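PDB 4YHC: sterol regulatory element-binding protein cleavage-activating protein from Schizosaccharomyces pombe, which acts as the escort protein required for sre1 processing at low sterol and low oxygen, here represented by its WD40 domain. Local coordinates for residues H29-K35 with S47-S53; I36-Y42 with P440-S445; C63-V67 with L100-S104. The protein carries 9 engineered substitutions. All blocks are in the same frame, centred on the assembly; numbering follows the deposited sequence.

Contact 1 of 3, residues H29-K35 with S47-S53; sequences HQLDILK and SVGLDRS. Engineered in segment 47-53: Ser53 (natural residue Cys).
Val48 O takes two backbone donors, Leu34 N at 2.8 Å and Lys35 N at 3.2 Å, both in its carbonyl plane. Two residues of strand 33-38 thus face a single residue of strand 44-49, which defines a classic beta bulge. The pairing continues from Val48 N to Lys35 O and, at the turn, from Leu50 N to Asp32 O, where Leu50 CD1 also packs 3.7 Å from Asp32 CB.

Beside this ladder, His29 CG lies opposite the carbonyl carbon (chi1 -69°), which points the ring at segment 47-53, where both nitrogens are held. ND1 of His29 donates to OG of the engineered Ser53 (2.8 Å, 172°), only 2° out of the ring plane, while His29 NE2 and Ser47 OG are 2.8 Å apart in a bond whose proton is not placed; together they fix the ring's rotation. Asp51 OD1 accepts from Ser53 N at 3.2 Å, closing an Asx turn. With an alanine in place of His29, Ser47 OG and Ser53 OG would probably lose their common partner and a gap would open beside Gly49. His29, Ser47 and Asp51 probably fill the histidine, serine and aspartate places of the WD40 structural tetrad, the ring reaching Asp51 through the engineered Ser53, not directly.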
loop_
_atom_site.group_PDB
_atom_site.type_symbol
_atom_site.label_atom_id
_atom_site.label_comp_id
_atom_site.label_asym_id
_atom_site.label_seq_id
_atom_site.Cartn_x
_atom_site.Cartn_y
_atom_site.Cartn_z
ATOM N N HIS A 29 -1.789 15.995 -14.568
ATOM C CA HIS A 29 -1.882 17.190 -13.743
ATOM C C HIS A 29 -1.031 18.266 -14.429
ATOM O O HIS A 29 -0.210 17.940 -15.287
ATOM C CB HIS A 29 -1.273 16.927 -12.388
ATOM C CG HIS A 29 -2.059 15.987 -11.544
ATOM N ND1 HIS A 29 -2.817 16.406 -10.480
ATOM C CD2 HIS A 29 -2.187 14.630 -11.586
ATOM C CE1 HIS A 29 -3.389 15.364 -9.901
ATOM N NE2 HIS A 29 -2.991 14.269 -10.531
ATOM N N GLN A 30 -1.209 19.511 -14.017
ATOM C CA GLN A 30 -0.428 20.618 -14.601
ATOM C C GLN A 30 0.863 20.806 -13.902
ATOM O O GLN A 30 1.769 21.311 -14.517
ATOM C CB GLN A 30 -1.204 21.940 -14.602
ATOM C CG GLN A 30 -1.593 22.392 -16.000
ATOM C CD GLN A 30 -2.521 21.415 -16.673
ATOM O OE1 GLN A 30 -3.564 21.086 -16.133
ATOM N NE2 GLN A 30 -2.152 20.952 -17.854
ATOM N N LEU A 31 0.952 20.426 -12.622
ATOM C CA LEU A 31 2.225 20.361 -11.897
ATOM C C LEU A 31 2.609 18.904 -11.491
ATOM O O LEU A 31 1.820 18.011 -11.631
ATOM C CB LEU A 31 2.124 21.231 -10.639
ATOM C CG LEU A 31 2.397 22.746 -10.735
ATOM C CD1 LEU A 31 3.768 23.130 -10.180
ATOM C CD2 LEU A 31 2.292 23.259 -12.145
ATOM N N ASP A 32 3.804 18.694 -10.958
ATOM C CA ASP A 32 4.247 17.354 -10.611
ATOM C C ASP A 32 3.306 16.700 -9.603
ATOM O O ASP A 32 2.709 17.384 -8.713
ATOM C CB ASP A 32 5.651 17.374 -10.018
ATOM C CG ASP A 32 6.761 17.408 -11.106
ATOM O OD1 ASP A 32 6.443 17.412 -12.333
ATOM O OD2 ASP A 32 7.958 17.388 -10.712
ATOM N N ILE A 33 3.173 15.384 -9.735
ATOM C CA ILE A 33 2.407 14.636 -8.768
ATOM C C ILE A 33 3.200 14.489 -7.473
ATOM O O ILE A 33 4.349 14.036 -7.449
ATOM C CB ILE A 33 1.940 13.298 -9.340
ATOM C CG1 ILE A 33 0.918 13.549 -10.459
ATOM C CG2 ILE A 33 1.313 12.477 -8.244
ATOM C CD1 ILE A 33 0.626 12.384 -11.378
ATOM N N LEU A 34 2.526 14.791 -6.386
ATOM C CA LEU A 34 3.066 14.638 -5.030
ATOM C C LEU A 34 2.716 13.297 -4.417
ATOM O O LEU A 34 3.518 12.690 -3.731
ATOM C CB LEU A 34 2.396 15.670 -4.148
ATOM C CG LEU A 34 2.825 15.664 -2.679
ATOM C CD1 LEU A 34 4.334 15.856 -2.618
ATOM C CD2 LEU A 34 2.104 16.765 -1.873
ATOM N N LYS A 35 1.476 12.862 -4.592
ATOM C CA LYS A 35 0.984 11.734 -3.801
ATOM C C LYS A 35 0.024 10.901 -4.623
ATOM O O LYS A 35 -0.820 11.443 -5.286
ATOM C CB LYS A 35 0.231 12.271 -2.575
ATOM C CG LYS A 35 0.438 11.483 -1.308
ATOM C CD LYS A 35 -0.707 10.552 -1.031
ATOM C CE LYS A 35 -0.390 9.716 0.205
ATOM N NZ LYS A 35 -1.637 9.120 0.732
ATOM N N SER A 47 -4.574 10.569 -7.612
ATOM C CA SER A 47 -3.330 11.276 -7.645
ATOM C C SER A 47 -3.577 12.745 -7.228
ATOM O O SER A 47 -4.606 13.332 -7.571
ATOM C CB SER A 47 -2.673 11.215 -9.030
ATOM O OG SER A 47 -3.540 11.582 -10.080
ATOM N N VAL A 48 -2.605 13.292 -6.503
ATOM C CA VAL A 48 -2.657 14.649 -5.988
ATOM C C VAL A 48 -1.416 15.425 -6.403
ATOM O O VAL A 48 -0.302 14.954 -6.216
ATOM C CB VAL A 48 -2.746 14.668 -4.461
ATOM C CG1 VAL A 48 -2.772 16.124 -4.003
ATOM C CG2 VAL A 48 -4.019 13.946 -3.962
ATOM N N GLY A 49 -1.621 16.549 -7.058
ATOM C CA GLY A 49 -0.513 17.366 -7.614
ATOM C C GLY A 49 0.054 18.210 -6.516
ATOM O O GLY A 49 -0.598 18.399 -5.468
ATOM N N LEU A 50 1.233 18.765 -6.764
ATOM C CA LEU A 50 1.812 19.791 -5.936
ATOM C C LEU A 50 0.932 21.010 -5.733
ATOM O O LEU A 50 1.097 21.666 -4.719
ATOM C CB LEU A 50 3.123 20.303 -6.545
ATOM C CG LEU A 50 4.327 19.373 -6.627
ATOM C CD1 LEU A 50 5.451 19.990 -7.449
ATOM C CD2 LEU A 50 4.817 18.990 -5.254
ATOM N N ASP A 51 0.090 21.328 -6.709
ATOM C CA ASP A 51 -0.940 22.392 -6.635
ATOM C C ASP A 51 -2.309 22.017 -5.991
ATOM O O ASP A 51 -3.295 22.738 -6.170
ATOM C CB ASP A 51 -1.212 22.907 -8.048
ATOM C CG ASP A 51 -1.710 21.825 -9.009
ATOM O OD1 ASP A 51 -1.750 20.606 -8.654
ATOM O OD2 ASP A 51 -2.076 22.183 -10.155
ATOM N N ARG A 52 -2.358 20.864 -5.301
ATOM C CA ARG A 52 -3.592 20.276 -4.708
ATOM C C ARG A 52 -4.595 19.668 -5.717
ATOM O O ARG A 52 -5.626 19.164 -5.310
ATOM C CB ARG A 52 -4.260 21.246 -3.708
ATOM C CG ARG A 52 -3.294 21.614 -2.604
ATOM C CD ARG A 52 -3.730 22.777 -1.701
ATOM N NE ARG A 52 -4.029 23.919 -2.519
ATOM C CZ ARG A 52 -3.180 24.879 -2.839
ATOM N NH1 ARG A 52 -1.969 24.923 -2.297
ATOM N NH2 ARG A 52 -3.594 25.847 -3.659
ATOM N N SER A 53 -4.289 19.659 -7.015
ATOM C CA SER A 53 -5.230 19.126 -8.005
ATOM C C SER A 53 -5.453 17.626 -7.735
ATOM O O SER A 53 -4.534 16.913 -7.303
ATOM C CB SER A 53 -4.721 19.287 -9.445
ATOM O OG SER A 53 -3.338 18.988 -9.587
#

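Contact 2 of 3, residues I36-Y42 with P440-S445; sequences IAVSENY and PSLAVS
The inner strand of the first WD40 blade, 36-38, packs beside strand 441-445 of the neighbouring blade, Ile36 against Leu442; the outer strand of that second blade, 20-24, comes from the N-terminal end. The segment axes make an angle of 15° and approach to 7.4 Å, too far for a backbone ladder, and side chains span the gap. Ile36 enters it with CG1 in the crowded position between backbone N and carbonyl carbon (chi1 56°) and the chain then extended, which sends CD1 to 3.5 Å from Leu442 CB; the two side chains run past each other in opposite senses. Leu442 reaches back with its CD2, 3.6 Å from Ala37 CA and 4.0 Å from Val38 CG1. The other branch of Val38, CG2, meets Val444 CG2 at 4.1 Å, the two side chains nearly perpendicular.

Towards the end of the pair the character changes. Tyr42 CD1 approaches Val444 O obliquely to the ring at 3.4 Å, and a water donates to both Tyr42 O (2.7 Å) and Val444 O (3.1 Å). Next along the strand, Ser445 OG is bonded to Arg447 N. Two carbonyls can only accept, so the water supplies the protons that join them; apart from this bridge, cohesion between the strands rests on apolar packing and shape.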
loop_
_atom_site.group_PDB
_atom_site.type_symbol
_atom_site.label_atom_id
_atom_site.label_comp_id
_atom_site.label_asym_id
_atom_site.label_seq_id
_atom_site.Cartn_x
_atom_site.Cartn_y
_atom_site.Cartn_z
ATOM N N ILE A 36 0.126 9.567 -4.497
ATOM C CA ILE A 36 -0.827 8.681 -5.141
ATOM C C ILE A 36 -1.408 7.674 -4.129
ATOM O O ILE A 36 -0.791 7.378 -3.090
ATOM C CB ILE A 36 -0.198 7.955 -6.317
ATOM C CG1 ILE A 36 1.078 7.166 -5.892
ATOM C CG2 ILE A 36 0.096 8.934 -7.457
ATOM C CD1 ILE A 36 1.575 6.257 -6.962
ATOM N N ALA A 37 -2.599 7.151 -4.423
ATOM C CA ALA A 37 -3.230 6.212 -3.533
ATOM C C ALA A 37 -4.157 5.290 -4.308
ATOM O O ALA A 37 -4.566 5.596 -5.400
ATOM C CB ALA A 37 -4.014 6.969 -2.445
ATOM N N VAL A 38 -4.460 4.138 -3.725
ATOM C CA VAL A 38 -5.350 3.209 -4.353
ATOM C C VAL A 38 -6.241 2.577 -3.326
ATOM O O VAL A 38 -5.858 2.382 -2.175
ATOM C CB VAL A 38 -4.539 2.158 -5.145
ATOM C CG1 VAL A 38 -3.870 1.207 -4.212
ATOM C CG2 VAL A 38 -5.438 1.407 -6.089
ATOM N N SER A 39 -7.466 2.246 -3.713
ATOM C CA SER A 39 -8.363 1.671 -2.751
ATOM C C SER A 39 -7.936 0.266 -2.420
ATOM O O SER A 39 -7.289 -0.448 -3.226
ATOM C CB SER A 39 -9.842 1.687 -3.255
ATOM O OG SER A 39 -10.055 1.091 -4.512
ATOM N N GLU A 40 -8.382 -0.161 -1.258
ATOM C CA GLU A 40 -8.064 -1.504 -0.746
ATOM C C GLU A 40 -8.478 -2.623 -1.659
ATOM O O GLU A 40 -7.861 -3.633 -1.620
ATOM C CB GLU A 40 -8.770 -1.759 0.570
ATOM C CG GLU A 40 -7.864 -2.419 1.588
ATOM C CD GLU A 40 -7.259 -1.379 2.504
ATOM O OE1 GLU A 40 -6.009 -1.252 2.490
ATOM O OE2 GLU A 40 -8.050 -0.668 3.218
ATOM N N ASN A 41 -9.547 -2.447 -2.430
ATOM C CA ASN A 41 -10.020 -3.438 -3.380
ATOM C C ASN A 41 -9.367 -3.246 -4.719
ATOM O O ASN A 41 -9.664 -3.967 -5.615
ATOM C CB ASN A 41 -11.580 -3.446 -3.511
ATOM C CG ASN A 41 -12.145 -2.185 -4.168
ATOM O OD1 ASN A 41 -11.457 -1.169 -4.299
ATOM N ND2 ASN A 41 -13.443 -2.221 -4.534
ATOM N N TYR A 42 -8.406 -2.327 -4.820
ATOM C CA TYR A 42 -7.688 -2.038 -6.079
ATOM C C TYR A 42 -8.580 -1.551 -7.207
ATOM O O TYR A 42 -8.221 -1.607 -8.350
ATOM C CB TYR A 42 -6.793 -3.208 -6.502
ATOM C CG TYR A 42 -5.781 -3.527 -5.433
ATOM C CD1 TYR A 42 -4.680 -2.719 -5.249
ATOM C CD2 TYR A 42 -5.962 -4.605 -4.543
ATOM C CE1 TYR A 42 -3.747 -2.991 -4.258
ATOM C CE2 TYR A 42 -5.048 -4.864 -3.520
ATOM C CZ TYR A 42 -3.955 -4.063 -3.390
ATOM O OH TYR A 42 -3.049 -4.286 -2.386
ATOM N N PRO A 440 6.806 9.114 -6.866
ATOM C CA PRO A 440 6.698 7.945 -6.067
ATOM C C PRO A 440 5.976 6.800 -6.823
ATOM O O PRO A 440 5.651 6.921 -8.010
ATOM C CB PRO A 440 5.938 8.485 -4.821
ATOM C CG PRO A 440 4.947 9.419 -5.439
ATOM C CD PRO A 440 5.832 10.145 -6.452
ATOM N N SER A 441 5.770 5.673 -6.162
ATOM C CA SER A 441 5.231 4.540 -6.876
ATOM C C SER A 441 4.398 3.698 -5.983
ATOM O O SER A 441 4.567 3.770 -4.787
ATOM C CB SER A 441 6.359 3.767 -7.581
ATOM O OG SER A 441 7.256 3.277 -6.611
ATOM N N LEU A 442 3.426 2.982 -6.544
ATOM C CA LEU A 442 2.473 2.189 -5.750
ATOM C C LEU A 442 1.959 0.962 -6.529
ATOM O O LEU A 442 1.698 1.038 -7.746
ATOM C CB LEU A 442 1.328 3.107 -5.379
ATOM C CG LEU A 442 0.416 2.750 -4.257
ATOM C CD1 LEU A 442 1.114 2.735 -2.913
ATOM C CD2 LEU A 442 -0.729 3.749 -4.279
ATOM N N ALA A 443 1.810 -0.156 -5.842
ATOM C CA ALA A 443 1.225 -1.316 -6.453
ATOM C C ALA A 443 -0.242 -1.040 -6.729
ATOM O O ALA A 443 -0.928 -0.472 -5.859
ATOM C CB ALA A 443 1.342 -2.535 -5.540
ATOM N N VAL A 444 -0.720 -1.519 -7.877
ATOM C CA VAL A 444 -2.089 -1.404 -8.232
ATOM C C VAL A 444 -2.831 -2.718 -8.413
ATOM O O VAL A 444 -4.037 -2.734 -8.568
ATOM C CB VAL A 444 -2.055 -0.408 -9.412
ATOM C CG1 VAL A 444 -2.203 -0.971 -10.795
ATOM C CG2 VAL A 444 -2.644 0.890 -9.036
ATOM N N SER A 445 -2.112 -3.825 -8.359
ATOM C CA SER A 445 -2.665 -5.132 -8.385
ATOM C C SER A 445 -1.488 -6.107 -8.138
ATOM O O SER A 445 -0.333 -5.671 -8.027
ATOM C CB SER A 445 -3.329 -5.455 -9.755
ATOM O OG SER A 445 -2.418 -5.897 -10.785
HETATM O O HOH W 1 -6.635 -2.868 -10.195
#

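Contact 3 of 3, residues C63-V67 with L100-S104; sequences CTKLV and LNVES
Lys65 sets off with CG opposite its carbonyl carbon (chi1 -63°), runs extended through its middle torsions and bends only at the end (chi4 -132°), which turns NZ toward Glu103. The glutamate answers with a bend of its own: its CB points away from segment 63-67, but a fold at chi2 (50°) brings the carboxylate back, and the two side chains meet obliquely. NZ of Lys65 and OE1 of Glu103 form a salt bridge modelled at 2.4 Å. That length is doubtful, because it is shorter than a normal bond and Glu103 is poorly ordered; the pairing of charges is the sounder reading. Glu103 OE1 has a second partner in Lys43. Nearer the backbone, Lys65 CB lies 3.5 Å from Val102 O, so the root of the lysine packs against the peptide that carries the glutamate.

Leu66 makes the apolar half of the contact. Its CD1 touches two side chains, 4.1 Å from Leu100 CD1 and 4.1 Å from Val102 CG1, crossing each at about a right angle. Lys65 and Leu66 can both lean this way because they face the same residue, Val56, in a classic beta bulge at a corner of strand 63-68. Across from them, Asn101 OD1 accepts from Ser104 N at 2.9 Å, the donor lying above the carbonyl plane, and this Asx motif shapes the turn that presents Glu103. The contact joins the outer strand of the first predicted WD repeat to strand 96-101 and its following turn in the second. Its chemistry pairs a modest apolar patch with a surface ion pair, and the glutamate, placed near two lysines, would probably be stabilised in its charged form.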
loop_
_atom_site.group_PDB
_atom_site.type_symbol
_atom_site.label_atom_id
_atom_site.label_comp_id
_atom_site.label_asym_id
_atom_site.label_seq_id
_atom_site.Cartn_x
_atom_site.Cartn_y
_atom_site.Cartn_z
ATOM N N CYS A 63 -11.274 5.003 -16.877
ATOM C CA CYS A 63 -11.846 6.339 -16.963
ATOM C C CYS A 63 -11.797 7.131 -15.694
ATOM O O CYS A 63 -11.644 6.597 -14.581
ATOM C CB CYS A 63 -13.281 6.275 -17.426
ATOM S SG CYS A 63 -14.249 5.294 -16.332
ATOM N N THR A 64 -11.939 8.424 -15.914
ATOM C CA THR A 64 -11.938 9.402 -14.905
ATOM C C THR A 64 -13.244 9.375 -14.138
ATOM O O THR A 64 -14.297 9.348 -14.721
ATOM C CB THR A 64 -11.730 10.763 -15.597
ATOM O OG1 THR A 64 -10.481 10.726 -16.315
ATOM C CG2 THR A 64 -11.600 11.793 -14.648
ATOM N N LYS A 65 -13.158 9.429 -12.822
ATOM C CA LYS A 65 -14.309 9.517 -11.996
ATOM C C LYS A 65 -14.489 10.949 -11.487
ATOM O O LYS A 65 -15.598 11.412 -11.344
ATOM C CB LYS A 65 -14.187 8.583 -10.805
ATOM C CG LYS A 65 -14.118 7.107 -11.133
ATOM C CD LYS A 65 -13.881 6.320 -9.820
ATOM C CE LYS A 65 -14.360 4.881 -9.912
ATOM N NZ LYS A 65 -15.175 4.545 -8.717
ATOM N N LEU A 66 -13.407 11.649 -11.182
ATOM C CA LEU A 66 -13.527 12.986 -10.599
ATOM C C LEU A 66 -12.221 13.640 -10.916
ATOM O O LEU A 66 -11.160 13.023 -10.772
ATOM C CB LEU A 66 -13.684 12.857 -9.058
ATOM C CG LEU A 66 -14.366 13.888 -8.169
ATOM C CD1 LEU A 66 -13.854 13.857 -6.733
ATOM C CD2 LEU A 66 -14.179 15.271 -8.741
ATOM N N VAL A 67 -12.281 14.873 -11.387
ATOM C CA VAL A 67 -11.118 15.625 -11.654
ATOM C C VAL A 67 -11.381 16.953 -11.006
ATOM O O VAL A 67 -12.449 17.556 -11.256
ATOM C CB VAL A 67 -10.890 15.885 -13.141
ATOM C CG1 VAL A 67 -9.723 16.820 -13.311
ATOM C CG2 VAL A 67 -10.603 14.605 -13.894
ATOM N N LEU A 100 -16.519 12.872 -0.631
ATOM C CA LEU A 100 -17.056 12.791 -1.976
ATOM C C LEU A 100 -17.400 11.408 -2.432
ATOM O O LEU A 100 -16.651 10.430 -2.237
ATOM C CB LEU A 100 -16.106 13.378 -2.984
ATOM C CG LEU A 100 -15.816 14.872 -2.844
ATOM C CD1 LEU A 100 -14.311 15.000 -2.779
ATOM C CD2 LEU A 100 -16.383 15.751 -3.978
ATOM N N ASN A 101 -18.493 11.351 -3.137
ATOM C CA ASN A 101 -18.927 10.150 -3.775
ATOM C C ASN A 101 -18.208 10.151 -5.101
ATOM O O ASN A 101 -18.332 11.118 -5.879
ATOM C CB ASN A 101 -20.437 10.204 -3.935
ATOM C CG ASN A 101 -21.013 8.919 -4.468
ATOM O OD1 ASN A 101 -20.427 8.238 -5.303
ATOM N ND2 ASN A 101 -22.155 8.562 -3.951
ATOM N N VAL A 102 -17.413 9.111 -5.395
ATOM C CA VAL A 102 -16.689 9.151 -6.684
ATOM C C VAL A 102 -17.409 8.329 -7.755
ATOM O O VAL A 102 -17.185 8.584 -8.923
ATOM C CB VAL A 102 -15.196 8.777 -6.612
ATOM C CG1 VAL A 102 -14.397 9.885 -5.926
ATOM C CG2 VAL A 102 -14.982 7.473 -5.897
ATOM N N GLU A 103 -18.302 7.427 -7.342
ATOM C CA GLU A 103 -19.052 6.563 -8.246
ATOM C C GLU A 103 -20.129 7.378 -8.920
ATOM O O GLU A 103 -20.234 7.376 -10.125
ATOM C CB GLU A 103 -19.630 5.346 -7.471
ATOM C CG GLU A 103 -19.502 3.990 -8.184
ATOM C CD GLU A 103 -18.072 3.723 -8.695
ATOM O OE1 GLU A 103 -17.137 3.479 -7.880
ATOM O OE2 GLU A 103 -17.852 3.802 -9.922
ATOM N N SER A 104 -20.893 8.145 -8.159
ATOM C CA SER A 104 -21.776 9.177 -8.751
ATOM C C SER A 104 -21.371 10.557 -8.241
ATOM O O SER A 104 -21.845 10.982 -7.163
ATOM C CB SER A 104 -23.255 8.908 -8.394
ATOM O OG SER A 104 -23.607 7.548 -8.623
#

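How the contacts relate
The contacts form a compact set around the sheet of the first WD repeat, strands 33-38, 44-49, 54-58 and 63-68, their centres 16 to 17 Å apart. Contact 1 lies within that blade, joining its first two strands as a hairpin. Contacts 1 and 2 share strand 33-38 and touch, Ser47 CB lying 3.9 Å from Ile36 CG2, and their segments alternate along the chain. Contact 3 follows contact 1 in sequence and is nested inside the long loop that contact 2 closes; its nearest atoms are about 7 Å from either. One blade is therefore tied to itself, to the C-terminal strands and to the second repeat, joining neighbours around the propeller.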